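Local coordinates for protein oxidoreductase (Ralstonia eutropha, PDB 3HJ9) that probably acts as a flavin mononucleotide-dependent oxidoreductase of the nitroreductase family, binding its flavin at a pocket to which both subunits contribute, at residues 138-143 against 195-200; 95-100 against 115-120; 170-175 against 180-185; 166-171 against 207-212; 147-150 against 155-158. One frame throughout, in Å; residues are numbered along the deposited sequence.

Contact 1: residues 138-143 against 195-200; sequences DLVFVA and EHMSLN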
# COMPACT_ATOMS: atom_id res chain seq x y z
N ASP A 138 13.52 -11.99 3.06
CA ASP A 138 12.10 -11.75 3.25
C ASP A 138 11.97 -10.49 4.11
O ASP A 138 12.67 -10.36 5.10
CB ASP A 138 11.38 -12.84 4.06
CG ASP A 138 11.11 -14.12 3.31
OD1 ASP A 138 11.14 -14.15 2.06
OD2 ASP A 138 10.81 -15.12 4.02
N LEU A 139 11.06 -9.59 3.76
CA LEU A 139 10.66 -8.53 4.69
C LEU A 139 9.42 -9.01 5.46
O LEU A 139 8.55 -9.63 4.85
CB LEU A 139 10.32 -7.25 3.96
CG LEU A 139 11.41 -6.62 3.14
CD1 LEU A 139 10.81 -5.34 2.47
CD2 LEU A 139 12.67 -6.36 3.99
N VAL A 140 9.35 -8.79 6.78
CA VAL A 140 8.09 -9.00 7.55
C VAL A 140 7.61 -7.67 8.14
O VAL A 140 8.38 -6.96 8.85
CB VAL A 140 8.23 -10.01 8.69
CG1 VAL A 140 6.84 -10.35 9.23
CG2 VAL A 140 8.94 -11.25 8.19
N PHE A 141 6.36 -7.32 7.86
CA PHE A 141 5.74 -6.06 8.32
C PHE A 141 4.96 -6.44 9.57
O PHE A 141 3.95 -7.15 9.49
CB PHE A 141 4.86 -5.46 7.22
CG PHE A 141 5.62 -5.12 5.95
CD1 PHE A 141 5.81 -6.07 4.96
CD2 PHE A 141 6.16 -3.84 5.76
CE1 PHE A 141 6.52 -5.76 3.79
CE2 PHE A 141 6.86 -3.51 4.59
CZ PHE A 141 7.03 -4.47 3.60
N VAL A 142 5.47 -6.02 10.71
CA VAL A 142 4.91 -6.37 12.01
C VAL A 142 4.13 -5.21 12.59
O VAL A 142 4.69 -4.14 12.71
CB VAL A 142 6.00 -6.78 12.97
CG1 VAL A 142 5.43 -7.05 14.40
CG2 VAL A 142 6.77 -8.01 12.42
N ALA A 143 2.87 -5.44 12.98
CA ALA A 143 2.02 -4.40 13.61
C ALA A 143 2.30 -4.38 15.09
O ALA A 143 2.33 -5.43 15.73
CB ALA A 143 0.51 -4.63 13.39
N GLU A 195 6.18 -16.44 17.10
CA GLU A 195 7.02 -17.30 17.96
C GLU A 195 8.44 -17.50 17.39
O GLU A 195 9.43 -17.35 18.11
CB GLU A 195 6.32 -18.66 18.18
CG GLU A 195 7.18 -19.82 18.72
CD GLU A 195 7.78 -19.55 20.06
OE1 GLU A 195 7.21 -18.71 20.80
OE2 GLU A 195 8.80 -20.21 20.42
N HIS A 196 8.54 -17.83 16.10
CA HIS A 196 9.86 -18.00 15.46
C HIS A 196 10.68 -16.74 15.49
O HIS A 196 11.89 -16.80 15.71
CB HIS A 196 9.75 -18.53 14.02
CG HIS A 196 9.23 -19.93 13.93
ND1 HIS A 196 9.74 -20.95 14.69
CD2 HIS A 196 8.27 -20.48 13.16
CE1 HIS A 196 9.10 -22.07 14.42
NE2 HIS A 196 8.20 -21.81 13.48
N MSE A 197 10.01 -15.59 15.35
CA MSE A 197 10.65 -14.29 15.37
C MSE A 197 10.95 -13.71 16.78
O MSE A 197 11.55 -12.62 16.84
CB MSE A 197 9.79 -13.28 14.59
CG MSE A 197 9.70 -13.58 13.09
SE MSE A 197 8.42 -12.36 12.29
CE MSE A 197 9.44 -10.71 12.30
N SER A 198 10.54 -14.41 17.85
CA SER A 198 10.72 -13.98 19.26
C SER A 198 10.08 -12.58 19.50
O SER A 198 10.65 -11.74 20.19
CB SER A 198 12.21 -14.00 19.65
OG SER A 198 12.83 -15.28 19.36
N LEU A 199 8.93 -12.34 18.88
CA LEU A 199 8.22 -11.05 19.00
C LEU A 199 7.56 -10.96 20.36
O LEU A 199 7.28 -11.98 20.98
CB LEU A 199 7.14 -10.89 17.92
CG LEU A 199 7.51 -10.80 16.46
CD1 LEU A 199 6.28 -10.66 15.56
CD2 LEU A 199 8.52 -9.68 16.20
N ASN A 200 7.30 -9.73 20.81
CA ASN A 200 6.58 -9.48 22.06
C ASN A 200 5.11 -9.80 21.86
O ASN A 200 4.68 -9.90 20.70
CB ASN A 200 6.69 -8.01 22.47
CG ASN A 200 8.11 -7.61 22.76
OD1 ASN A 200 8.90 -8.39 23.28
ND2 ASN A 200 8.44 -6.37 22.43
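Met197 and Leu199, which pack against Val140 and Val142, also cover one face of the Tyr97 ring on the neighbouring strand 94-100: Met197 CE and Leu199 CD2 both lie over that face, and Val142 touches the same tyrosine. Phe141 points to the opposite side of its strand, where its ring packs on Ala164, Met167 and Ala168 of helix 156-177. Met197, a selenomethionine, carries much of the contact. Its chain is bent at the last torsion (chi3 74°), which turns CE between the two valines, 3.9 Å from Val140 CB and 3.8 Å from Val142 CG2. Val140 meets it tip to tip, with CG1 4.0 Å from Met197 SE, whereas Met197 passes alongside Val142, pointing the other way. No hydrogen bond joins the two segments. The helix 190-196 ends here in a Schellman motif: Ser198 takes positive phi (57°), and its N bonds back to Glu195 O at 3.2 Å. That reversal puts Met197 and Leu199 on the same side, facing strand 137-144 of the antiparallel sheet. Leu199 reaches Val142 head-on, Leu199 CD1 to Val142 CG1 at 3.9 Å, and packs on Pro205 as well.

Contact 2: residues 95-100 against 115-120; sequences DVYVAL and ELKRAA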
# COMPACT_ATOMS: atom_id res chain seq x y z
N ASP A 95 6.68 -2.08 12.05
CA ASP A 95 8.12 -2.23 12.12
C ASP A 95 8.46 -3.25 11.04
O ASP A 95 7.76 -4.26 10.87
CB ASP A 95 8.58 -2.80 13.48
CG ASP A 95 8.43 -1.81 14.63
OD1 ASP A 95 8.45 -0.57 14.43
OD2 ASP A 95 8.29 -2.29 15.78
N VAL A 96 9.53 -2.99 10.32
CA VAL A 96 9.95 -3.85 9.26
C VAL A 96 11.10 -4.69 9.75
O VAL A 96 12.11 -4.17 10.20
CB VAL A 96 10.33 -3.06 8.00
CG1 VAL A 96 10.86 -4.03 6.95
CG2 VAL A 96 9.13 -2.31 7.48
N TYR A 97 10.94 -5.99 9.61
CA TYR A 97 11.94 -6.97 9.96
C TYR A 97 12.46 -7.54 8.66
O TYR A 97 11.73 -7.58 7.67
CB TYR A 97 11.36 -8.09 10.83
CG TYR A 97 11.12 -7.67 12.26
CD1 TYR A 97 10.01 -6.90 12.61
CD2 TYR A 97 12.01 -8.05 13.27
CE1 TYR A 97 9.77 -6.52 13.92
CE2 TYR A 97 11.79 -7.68 14.58
CZ TYR A 97 10.68 -6.88 14.90
OH TYR A 97 10.48 -6.51 16.20
N VAL A 98 13.70 -8.01 8.69
CA VAL A 98 14.34 -8.59 7.50
C VAL A 98 14.93 -9.95 7.86
O VAL A 98 15.79 -10.02 8.74
CB VAL A 98 15.51 -7.69 6.95
CG1 VAL A 98 15.89 -8.11 5.57
CG2 VAL A 98 15.15 -6.21 6.96
N ALA A 99 14.47 -11.02 7.19
CA ALA A 99 15.04 -12.37 7.39
C ALA A 99 16.14 -12.53 6.36
O ALA A 99 15.85 -12.57 5.16
CB ALA A 99 13.99 -13.47 7.25
N LEU A 100 17.40 -12.52 6.82
CA LEU A 100 18.56 -12.78 5.99
C LEU A 100 19.11 -14.16 6.38
O LEU A 100 18.79 -14.68 7.47
CB LEU A 100 19.64 -11.74 6.21
CG LEU A 100 19.31 -10.33 5.72
CD1 LEU A 100 20.25 -9.32 6.42
CD2 LEU A 100 19.37 -10.24 4.17
N GLU A 115 19.20 -4.13 13.40
CA GLU A 115 19.50 -4.60 14.76
C GLU A 115 19.06 -6.06 14.82
O GLU A 115 17.95 -6.38 14.42
CB GLU A 115 18.71 -3.80 15.78
CG GLU A 115 19.08 -2.33 15.84
CD GLU A 115 18.29 -1.52 16.92
OE1 GLU A 115 18.97 -0.85 17.74
OE2 GLU A 115 17.03 -1.55 16.96
N LEU A 116 19.96 -6.94 15.28
CA LEU A 116 19.68 -8.39 15.37
C LEU A 116 18.53 -8.68 16.36
O LEU A 116 18.53 -8.18 17.48
CB LEU A 116 20.95 -9.17 15.73
CG LEU A 116 20.88 -10.71 15.79
CD1 LEU A 116 20.56 -11.29 14.41
CD2 LEU A 116 22.22 -11.24 16.35
N LYS A 117 17.53 -9.41 15.87
CA LYS A 117 16.36 -9.88 16.63
C LYS A 117 16.55 -11.37 16.94
O LYS A 117 16.25 -11.81 18.05
CB LYS A 117 15.08 -9.67 15.82
CG LYS A 117 13.77 -10.10 16.51
CD LYS A 117 13.44 -9.24 17.76
CE LYS A 117 12.36 -9.90 18.58
NZ LYS A 117 12.09 -9.30 19.90
N ARG A 118 17.00 -12.15 15.94
CA ARG A 118 17.33 -13.58 16.16
C ARG A 118 18.44 -14.14 15.23
O ARG A 118 18.37 -14.03 14.01
CB ARG A 118 16.05 -14.41 16.05
CG ARG A 118 16.23 -15.75 16.70
CD ARG A 118 14.99 -16.59 16.67
NE ARG A 118 15.34 -17.87 17.28
CZ ARG A 118 14.53 -18.91 17.41
NH1 ARG A 118 13.27 -18.89 16.97
NH2 ARG A 118 14.99 -19.99 18.00
N ALA A 119 19.44 -14.77 15.83
CA ALA A 119 20.57 -15.38 15.10
C ALA A 119 20.12 -16.73 14.52
O ALA A 119 20.51 -17.77 14.99
CB ALA A 119 21.82 -15.52 16.01
N ALA A 120 19.25 -16.66 13.52
CA ALA A 120 18.69 -17.81 12.83
C ALA A 120 18.16 -17.36 11.47
O ALA A 120 17.80 -16.16 11.29
CB ALA A 120 17.58 -18.44 13.65
O HOH W 1 10.31 -7.53 18.76
O HOH W 2 16.48 -14.67 9.28
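A classic beta bulge, in which Lys117 and Arg118 both face Leu104, marks the place where the chain turns a corner at Lys117 and sets that residue against Tyr97 of strand 94-100. Strand 103-108 lies between strands 94-100 and 113-116 in the antiparallel sheet, so the segments meet through side chains and water rather than through direct backbone bonds. The aliphatic part of Lys117 comes to the edge of the Tyr97 ring, near its plane: CG is 3.7 Å from Tyr97 CE2, with CB and CD only slightly farther from the same atom. With CG anti to the backbone N (chi1 -179°) and a bend at the next bond (chi2 65°), the lysine chain passes the ring edge at a slant and carries NZ toward the side of the phenol oxygen. There a water joins the two polar ends, 2.8 Å from Tyr97 OH and 2.8 Å from Lys117 NZ, which donates to it. The ammonium group also makes a weak bond to Ser198 O. Beyond the bulge, Ala119 is the centre of an inverse gamma turn, which brings Ala120 back beside the end of strand 94-100. Leu100 O and Ala120 O lie 4.2 Å apart, and a second water donates to both, at 2.9 Å from Leu100 O and 2.8 Å from Ala120 O.

Contact 3: residues 170-175 against 180-185; sequences NAYLYC and LGAVVR. With FMN (flavin mononucleotide), chain C.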
# COMPACT_ATOMS: atom_id res chain seq x y z
N ASN A 170 5.86 0.56 -1.81
CA ASN A 170 7.12 1.25 -2.01
C ASN A 170 8.22 0.24 -2.37
O ASN A 170 9.03 0.51 -3.26
CB ASN A 170 7.57 2.02 -0.76
CG ASN A 170 6.75 3.27 -0.49
OD1 ASN A 170 5.89 3.64 -1.29
ND2 ASN A 170 7.00 3.91 0.66
N ALA A 171 8.24 -0.90 -1.68
CA ALA A 171 9.26 -1.97 -1.92
C ALA A 171 9.12 -2.59 -3.31
O ALA A 171 10.14 -2.85 -4.00
CB ALA A 171 9.19 -3.08 -0.82
N TYR A 172 7.88 -2.88 -3.71
CA TYR A 172 7.58 -3.35 -5.08
C TYR A 172 8.11 -2.44 -6.17
O TYR A 172 8.76 -2.90 -7.12
CB TYR A 172 6.07 -3.48 -5.32
CG TYR A 172 5.44 -4.83 -5.13
CD1 TYR A 172 5.72 -5.88 -6.01
CD2 TYR A 172 4.46 -5.03 -4.15
CE1 TYR A 172 5.05 -7.15 -5.87
CE2 TYR A 172 3.79 -6.27 -4.03
CZ TYR A 172 4.08 -7.30 -4.87
OH TYR A 172 3.39 -8.48 -4.71
N LEU A 173 7.81 -1.15 -6.03
CA LEU A 173 8.22 -0.11 -6.96
C LEU A 173 9.75 0.03 -6.98
O LEU A 173 10.36 0.11 -8.08
CB LEU A 173 7.51 1.24 -6.67
CG LEU A 173 5.99 1.24 -6.92
CD1 LEU A 173 5.31 2.51 -6.38
CD2 LEU A 173 5.63 1.01 -8.41
N TYR A 174 10.39 -0.02 -5.80
CA TYR A 174 11.86 -0.03 -5.74
C TYR A 174 12.41 -1.25 -6.50
O TYR A 174 13.31 -1.11 -7.34
CB TYR A 174 12.41 0.06 -4.30
CG TYR A 174 13.89 -0.02 -4.35
CD1 TYR A 174 14.66 1.10 -4.68
CD2 TYR A 174 14.53 -1.25 -4.20
CE1 TYR A 174 16.06 0.98 -4.82
CE2 TYR A 174 15.92 -1.37 -4.34
CZ TYR A 174 16.67 -0.26 -4.63
OH TYR A 174 18.03 -0.42 -4.78
N CYS A 175 11.82 -2.42 -6.27
CA CYS A 175 12.28 -3.64 -6.94
C CYS A 175 12.21 -3.51 -8.46
O CYS A 175 13.18 -3.88 -9.17
CB CYS A 175 11.54 -4.87 -6.43
SG CYS A 175 12.06 -5.25 -4.75
N LEU A 180 14.77 -6.08 -9.63
CA LEU A 180 14.59 -7.14 -8.65
C LEU A 180 13.13 -7.63 -8.69
O LEU A 180 12.22 -6.90 -9.09
CB LEU A 180 14.90 -6.62 -7.24
CG LEU A 180 16.33 -6.22 -6.86
CD1 LEU A 180 16.36 -5.60 -5.45
CD2 LEU A 180 17.25 -7.46 -6.94
N GLY A 181 12.94 -8.88 -8.29
CA GLY A 181 11.61 -9.47 -8.13
C GLY A 181 11.15 -9.27 -6.70
O GLY A 181 11.97 -9.15 -5.76
N ALA A 182 9.82 -9.26 -6.52
CA ALA A 182 9.17 -9.16 -5.22
C ALA A 182 7.78 -9.84 -5.24
O ALA A 182 7.16 -9.94 -6.31
CB ALA A 182 9.04 -7.66 -4.78
N VAL A 183 7.31 -10.33 -4.08
CA VAL A 183 5.92 -10.84 -3.95
C VAL A 183 5.50 -10.65 -2.50
O VAL A 183 6.21 -11.09 -1.59
CB VAL A 183 5.74 -12.28 -4.45
CG1 VAL A 183 6.59 -13.26 -3.65
CG2 VAL A 183 4.22 -12.72 -4.42
N VAL A 184 4.44 -9.85 -2.29
CA VAL A 184 3.86 -9.64 -0.97
C VAL A 184 3.04 -10.92 -0.66
O VAL A 184 2.45 -11.55 -1.57
CB VAL A 184 3.00 -8.33 -0.88
CG1 VAL A 184 1.72 -8.40 -1.75
CG2 VAL A 184 2.67 -8.05 0.59
N ARG A 185 3.09 -11.36 0.60
CA ARG A 185 2.41 -12.59 1.04
C ARG A 185 1.68 -12.30 2.33
O ARG A 185 2.28 -11.81 3.31
CB ARG A 185 3.40 -13.74 1.21
CG ARG A 185 4.38 -13.85 0.06
CD ARG A 185 5.59 -14.66 0.43
NE ARG A 185 5.32 -16.07 0.57
CZ ARG A 185 6.24 -16.97 0.95
NH1 ARG A 185 7.49 -16.59 1.22
NH2 ARG A 185 5.92 -18.24 1.04
N1 FMN C . 0.92 -14.08 -3.39
C2 FMN C . 1.34 -15.30 -2.89
O2 FMN C . 1.98 -16.07 -3.61
N3 FMN C . 1.06 -15.64 -1.57
C4 FMN C . 0.33 -14.78 -0.76
O4 FMN C . 0.10 -15.13 0.41
C4A FMN C . -0.11 -13.55 -1.26
N5 FMN C . -0.83 -12.67 -0.47
C5A FMN C . -1.19 -11.42 -0.95
C6 FMN C . -1.88 -10.58 -0.09
C7 FMN C . -2.29 -9.31 -0.54
C7M FMN C . -3.04 -8.40 0.40
C8 FMN C . -2.02 -8.90 -1.85
C8M FMN C . -2.48 -7.55 -2.32
C9 FMN C . -1.33 -9.76 -2.72
C9A FMN C . -0.91 -11.04 -2.29
N10 FMN C . -0.20 -11.94 -3.09
C10 FMN C . 0.19 -13.19 -2.59
C1' FMN C . 0.22 -11.59 -4.49
C2' FMN C . -0.85 -11.78 -5.52
O2' FMN C . -1.09 -13.16 -5.75
C3' FMN C . -0.41 -11.07 -6.79
O3' FMN C . -0.45 -9.68 -6.53
C4' FMN C . -1.35 -11.45 -7.95
O4' FMN C . -0.93 -12.74 -8.39
C5' FMN C . -1.34 -10.46 -9.10
O5' FMN C . -0.02 -10.47 -9.64
P FMN C . 0.80 -9.11 -9.77
O1P FMN C . -0.03 -7.97 -10.31
O2P FMN C . 1.28 -8.73 -8.38
O3P FMN C . 1.97 -9.38 -10.71
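Tyr172 OH accepts the backbone N-H of Val184 in an almost straight bond, 3.0 Å long with an angle of 175° at the hydrogen. Val184 CG1 sits in the plane of the Tyr172 ring at its edge, 3.7 Å from CE2. Placed between the backbone N and the carbonyl carbon (chi1 67°), this same methyl also reaches the flavin, 3.5 Å from FMN C9. Val184 O lies directly over the isoalloxazine, 3.0 Å from FMN C10, while Val183 CG2 approaches FMN N1 at 3.7 Å. Residues 170-175 of helix 156-177 run nearly antiparallel (162°) to strand 181-185 across a short reversal, the strand being outermost in the sheet within this chain. The reversal is tied by Leu180 N to Cys175 O, 2.8 Å, with the donor tilted from the carbonyl plane. Close by, Cys175 SG packs on Ala182 CB at 3.9 Å. Farther out, Tyr172 OH also bonds Ser51 OG, and its ring makes a cation-pi contact with Arg49, both of them flavin ligands. Arg185 forms a salt bridge with Asp130, whose other oxygen bonds FMN, and Pro86 of the second subunit packs on Tyr172.

Contact 4: residues 166-171 against 207-212; sequences AMAENA and LSQTIG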
# COMPACT_ATOMS: atom_id res chain seq x y z
N ALA A 166 1.08 -0.13 1.88
CA ALA A 166 1.75 1.04 1.32
C ALA A 166 3.25 0.86 1.35
O ALA A 166 3.92 1.13 0.36
CB ALA A 166 1.39 2.27 2.10
N MSE A 167 3.75 0.34 2.46
CA MSE A 167 5.19 0.13 2.63
C MSE A 167 5.68 -0.98 1.71
O MSE A 167 6.74 -0.85 1.07
CB MSE A 167 5.52 -0.21 4.08
CG MSE A 167 5.16 0.92 5.00
SE MSE A 167 5.04 0.31 6.84
CE MSE A 167 6.81 0.71 7.44
N ALA A 168 4.88 -2.04 1.63
CA ALA A 168 5.17 -3.15 0.68
C ALA A 168 5.08 -2.62 -0.76
O ALA A 168 5.81 -3.10 -1.62
CB ALA A 168 4.20 -4.31 0.88
N GLU A 169 4.21 -1.61 -1.02
CA GLU A 169 4.11 -1.06 -2.39
C GLU A 169 5.35 -0.24 -2.75
O GLU A 169 5.84 -0.33 -3.88
CB GLU A 169 2.83 -0.24 -2.58
CG GLU A 169 2.57 0.21 -4.01
CD GLU A 169 2.39 -0.93 -5.02
OE1 GLU A 169 2.40 -2.12 -4.63
OE2 GLU A 169 2.23 -0.61 -6.23
N ASN A 170 5.86 0.56 -1.81
CA ASN A 170 7.12 1.25 -2.01
C ASN A 170 8.22 0.24 -2.37
O ASN A 170 9.03 0.51 -3.26
CB ASN A 170 7.57 2.02 -0.76
CG ASN A 170 6.75 3.27 -0.49
OD1 ASN A 170 5.89 3.64 -1.29
ND2 ASN A 170 7.00 3.91 0.66
N ALA A 171 8.24 -0.90 -1.68
CA ALA A 171 9.26 -1.97 -1.92
C ALA A 171 9.12 -2.59 -3.31
O ALA A 171 10.14 -2.85 -4.00
CB ALA A 171 9.19 -3.08 -0.82
N LEU A 207 2.02 -8.90 7.02
CA LEU A 207 2.41 -9.31 5.67
C LEU A 207 3.88 -9.60 5.64
O LEU A 207 4.64 -9.06 6.46
CB LEU A 207 2.18 -8.16 4.67
CG LEU A 207 0.81 -7.59 4.40
CD1 LEU A 207 0.96 -6.28 3.56
CD2 LEU A 207 -0.10 -8.63 3.71
N SER A 208 4.29 -10.48 4.74
CA SER A 208 5.71 -10.66 4.45
C SER A 208 5.92 -10.32 2.96
O SER A 208 4.94 -10.14 2.19
CB SER A 208 6.21 -12.06 4.80
OG SER A 208 5.53 -12.99 4.01
N GLN A 209 7.17 -10.18 2.55
CA GLN A 209 7.49 -9.92 1.14
C GLN A 209 8.82 -10.52 0.78
O GLN A 209 9.86 -10.17 1.39
CB GLN A 209 7.47 -8.43 0.87
CG GLN A 209 7.46 -7.98 -0.60
CD GLN A 209 7.33 -6.45 -0.70
OE1 GLN A 209 7.71 -5.75 0.26
NE2 GLN A 209 6.80 -5.92 -1.81
N THR A 210 8.79 -11.43 -0.18
CA THR A 210 9.97 -12.19 -0.59
C THR A 210 10.62 -11.45 -1.74
O THR A 210 9.95 -11.16 -2.71
CB THR A 210 9.55 -13.59 -0.94
OG1 THR A 210 8.97 -14.14 0.24
CG2 THR A 210 10.71 -14.45 -1.38
N ILE A 211 11.92 -11.14 -1.60
CA ILE A 211 12.64 -10.31 -2.56
C ILE A 211 13.97 -10.91 -3.00
O ILE A 211 14.69 -11.52 -2.20
CB ILE A 211 12.85 -8.89 -1.93
CG1 ILE A 211 11.50 -8.18 -1.77
CG2 ILE A 211 13.84 -8.02 -2.76
CD1 ILE A 211 11.53 -6.85 -1.07
N GLY A 212 14.26 -10.76 -4.29
CA GLY A 212 15.52 -11.15 -4.89
C GLY A 212 15.55 -10.92 -6.39
O GLY A 212 14.56 -10.41 -6.96
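The polar link is a single hydrogen bond, Gln209 NE2 to Ala168 O, 3.0 Å long with 157° at the hydrogen. It meets the helix carbonyl at a slant: the C=O...N angle is 128° and the donor is tilted from the carbonyl plane. Gln209 spans the gap because its CG is anti to the backbone N (chi1 -167°) and the chain stays extended, carrying the amide right up to the helix. Residues 166-171 of helix 156-177 run almost parallel to residues 207-212 of strand 203-212, their axes 9.9 Å apart on a face of the antiparallel sheet; Ala168 and Ala171 point to the strand. Gln209 OE1 presses on Ala171 CB at 3.2 Å and lies 3.8 Å from Ala168 CB, buried and without a hydrogen-bond partner. The bond made by NE2 thus fixes the rotation of the amide and leaves OE1 against methyl groups. Purely apolar contact is slight, Ala171 CB to Ile211 CD1 being 4.4 Å. Tyr172 flanks the amide of Gln209, and Phe141 packs on Gln209 too. Glu169 and Asn170 exchange weak hydrogen bonds with Asn170 and Glu169 of the second subunit.

Contact 5: residues 147-150 against 155-158; sequences RMQE and LRET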
# COMPACT_ATOMS: atom_id res chain seq x y z
N ARG A 147 1.12 0.65 20.14
CA ARG A 147 1.01 2.01 19.58
C ARG A 147 -0.35 2.31 18.93
O ARG A 147 -0.53 3.39 18.34
CB ARG A 147 2.12 2.23 18.56
CG ARG A 147 3.54 2.07 19.11
CD ARG A 147 4.54 1.88 18.00
NE ARG A 147 5.74 1.14 18.42
CZ ARG A 147 6.63 0.55 17.59
NH1 ARG A 147 6.51 0.60 16.24
NH2 ARG A 147 7.67 -0.11 18.12
N MSE A 148 -1.32 1.39 19.05
CA MSE A 148 -2.65 1.55 18.42
C MSE A 148 -3.81 1.67 19.40
O MSE A 148 -4.97 1.72 18.97
CB MSE A 148 -2.91 0.35 17.48
CG MSE A 148 -1.80 0.13 16.46
SE MSE A 148 -2.39 -0.95 14.90
CE MSE A 148 -3.64 0.30 14.23
N GLN A 149 -3.51 1.74 20.70
CA GLN A 149 -4.55 1.76 21.71
C GLN A 149 -5.41 3.01 21.72
O GLN A 149 -6.50 2.95 22.25
CB GLN A 149 -4.02 1.40 23.10
CG GLN A 149 -3.35 0.02 23.18
CD GLN A 149 -4.27 -1.15 22.74
OE1 GLN A 149 -5.26 -1.47 23.40
NE2 GLN A 149 -3.91 -1.81 21.62
N GLU A 150 -4.97 4.12 21.11
CA GLU A 150 -5.86 5.33 21.03
C GLU A 150 -6.70 5.30 19.73
O GLU A 150 -7.47 6.23 19.49
CB GLU A 150 -5.08 6.65 21.21
CG GLU A 150 -4.47 6.85 22.62
N LEU A 155 -10.97 -0.75 13.67
CA LEU A 155 -10.20 -0.21 12.54
C LEU A 155 -8.72 -0.56 12.56
O LEU A 155 -8.06 -0.27 11.56
CB LEU A 155 -10.35 1.31 12.44
CG LEU A 155 -11.75 1.82 12.12
CD1 LEU A 155 -11.79 3.33 12.23
CD2 LEU A 155 -12.15 1.36 10.74
N ARG A 156 -8.22 -1.20 13.63
CA ARG A 156 -6.79 -1.50 13.76
C ARG A 156 -6.26 -2.44 12.68
O ARG A 156 -5.16 -2.19 12.17
CB ARG A 156 -6.41 -2.04 15.13
CG ARG A 156 -6.61 -1.03 16.23
CD ARG A 156 -6.36 -1.64 17.58
NE ARG A 156 -6.91 -0.75 18.59
CZ ARG A 156 -7.25 -1.08 19.83
NH1 ARG A 156 -7.10 -2.32 20.31
NH2 ARG A 156 -7.76 -0.12 20.60
N GLU A 157 -7.02 -3.48 12.35
CA GLU A 157 -6.56 -4.42 11.30
C GLU A 157 -6.52 -3.69 9.96
O GLU A 157 -5.55 -3.87 9.23
CB GLU A 157 -7.38 -5.71 11.18
CG GLU A 157 -6.84 -6.68 10.08
CD GLU A 157 -5.38 -7.09 10.27
OE1 GLU A 157 -5.10 -7.91 11.16
OE2 GLU A 157 -4.49 -6.63 9.49
N THR A 158 -7.52 -2.85 9.66
CA THR A 158 -7.52 -2.06 8.42
C THR A 158 -6.31 -1.09 8.36
O THR A 158 -5.63 -0.99 7.35
CB THR A 158 -8.80 -1.24 8.24
OG1 THR A 158 -9.93 -2.12 8.25
CG2 THR A 158 -8.78 -0.43 6.93
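Met148 and the aliphatic chain of Arg156 form the close-packed half of this contact, lying alongside each other with their ends pointing opposite ways. A turn about the SE bond (chi3 65°) folds the methyl of Met148, modelled as selenomethionine, onto the first turn of the helix: CE is 3.7 Å from Arg156 CB and 3.6 Å from Arg156 O. Farther back, Met148 CB lies 4.0 Å from Arg156 CD. Phe159, Ser160 and Val93 also touch Met148, and Arg156 O accepts a bond from the hydroxyl of Ser160. The outer half is looser and polar. Extended from CG to NE, Arg156 carries its guanidinium out to Gln149, an exposed residue whose amide comes over one face of that group. Gln149 NE2 stands 3.5 Å above the Arg156 guanidinium plane, displaced from the centre of the group, with amide and guanidinium planes 58° apart. Gln149 NE2 and Arg156 NH1 are both donors and do not bond. Other bonds tie Gln149 NE2 to His145 O within the loop, and NH2 of the helix residue Arg156 to Met151 O. On the helix side, Thr158 bonds Arg190 of the second subunit. The whole belongs to the connection from strand 137-144 into helix 156-177, the long helix of this nitroreductase fold, and Phe159 beside Met148 belongs to a flavin pocket.

Contacts 1 to 4 all reach one antiparallel sheet, in which strand 137-144 lies between strands 94-100 and 203-212. Contacts 1 and 2 have centres 8 Å apart and touch through Arg118 NH1, bonded to His196 O at 2.8 Å. Contacts 3 and 4, with centres only 5 Å apart, overlap on helix 156-177 at Asn170 and Ala171, and their strands pair in the sheet. Contact 3 lines the flavin directly; the side chains of Ala168 in contact 4 and Met148 in contact 5 are each about 8 Å, and that of Val140 in contact 1 about 12 Å, from a bound FMN. Contact 5 sits at the start of the same helix, its centre about 25 Å from that of contact 3, and is tied to contact 2 by the Asp95-Arg147 salt bridge.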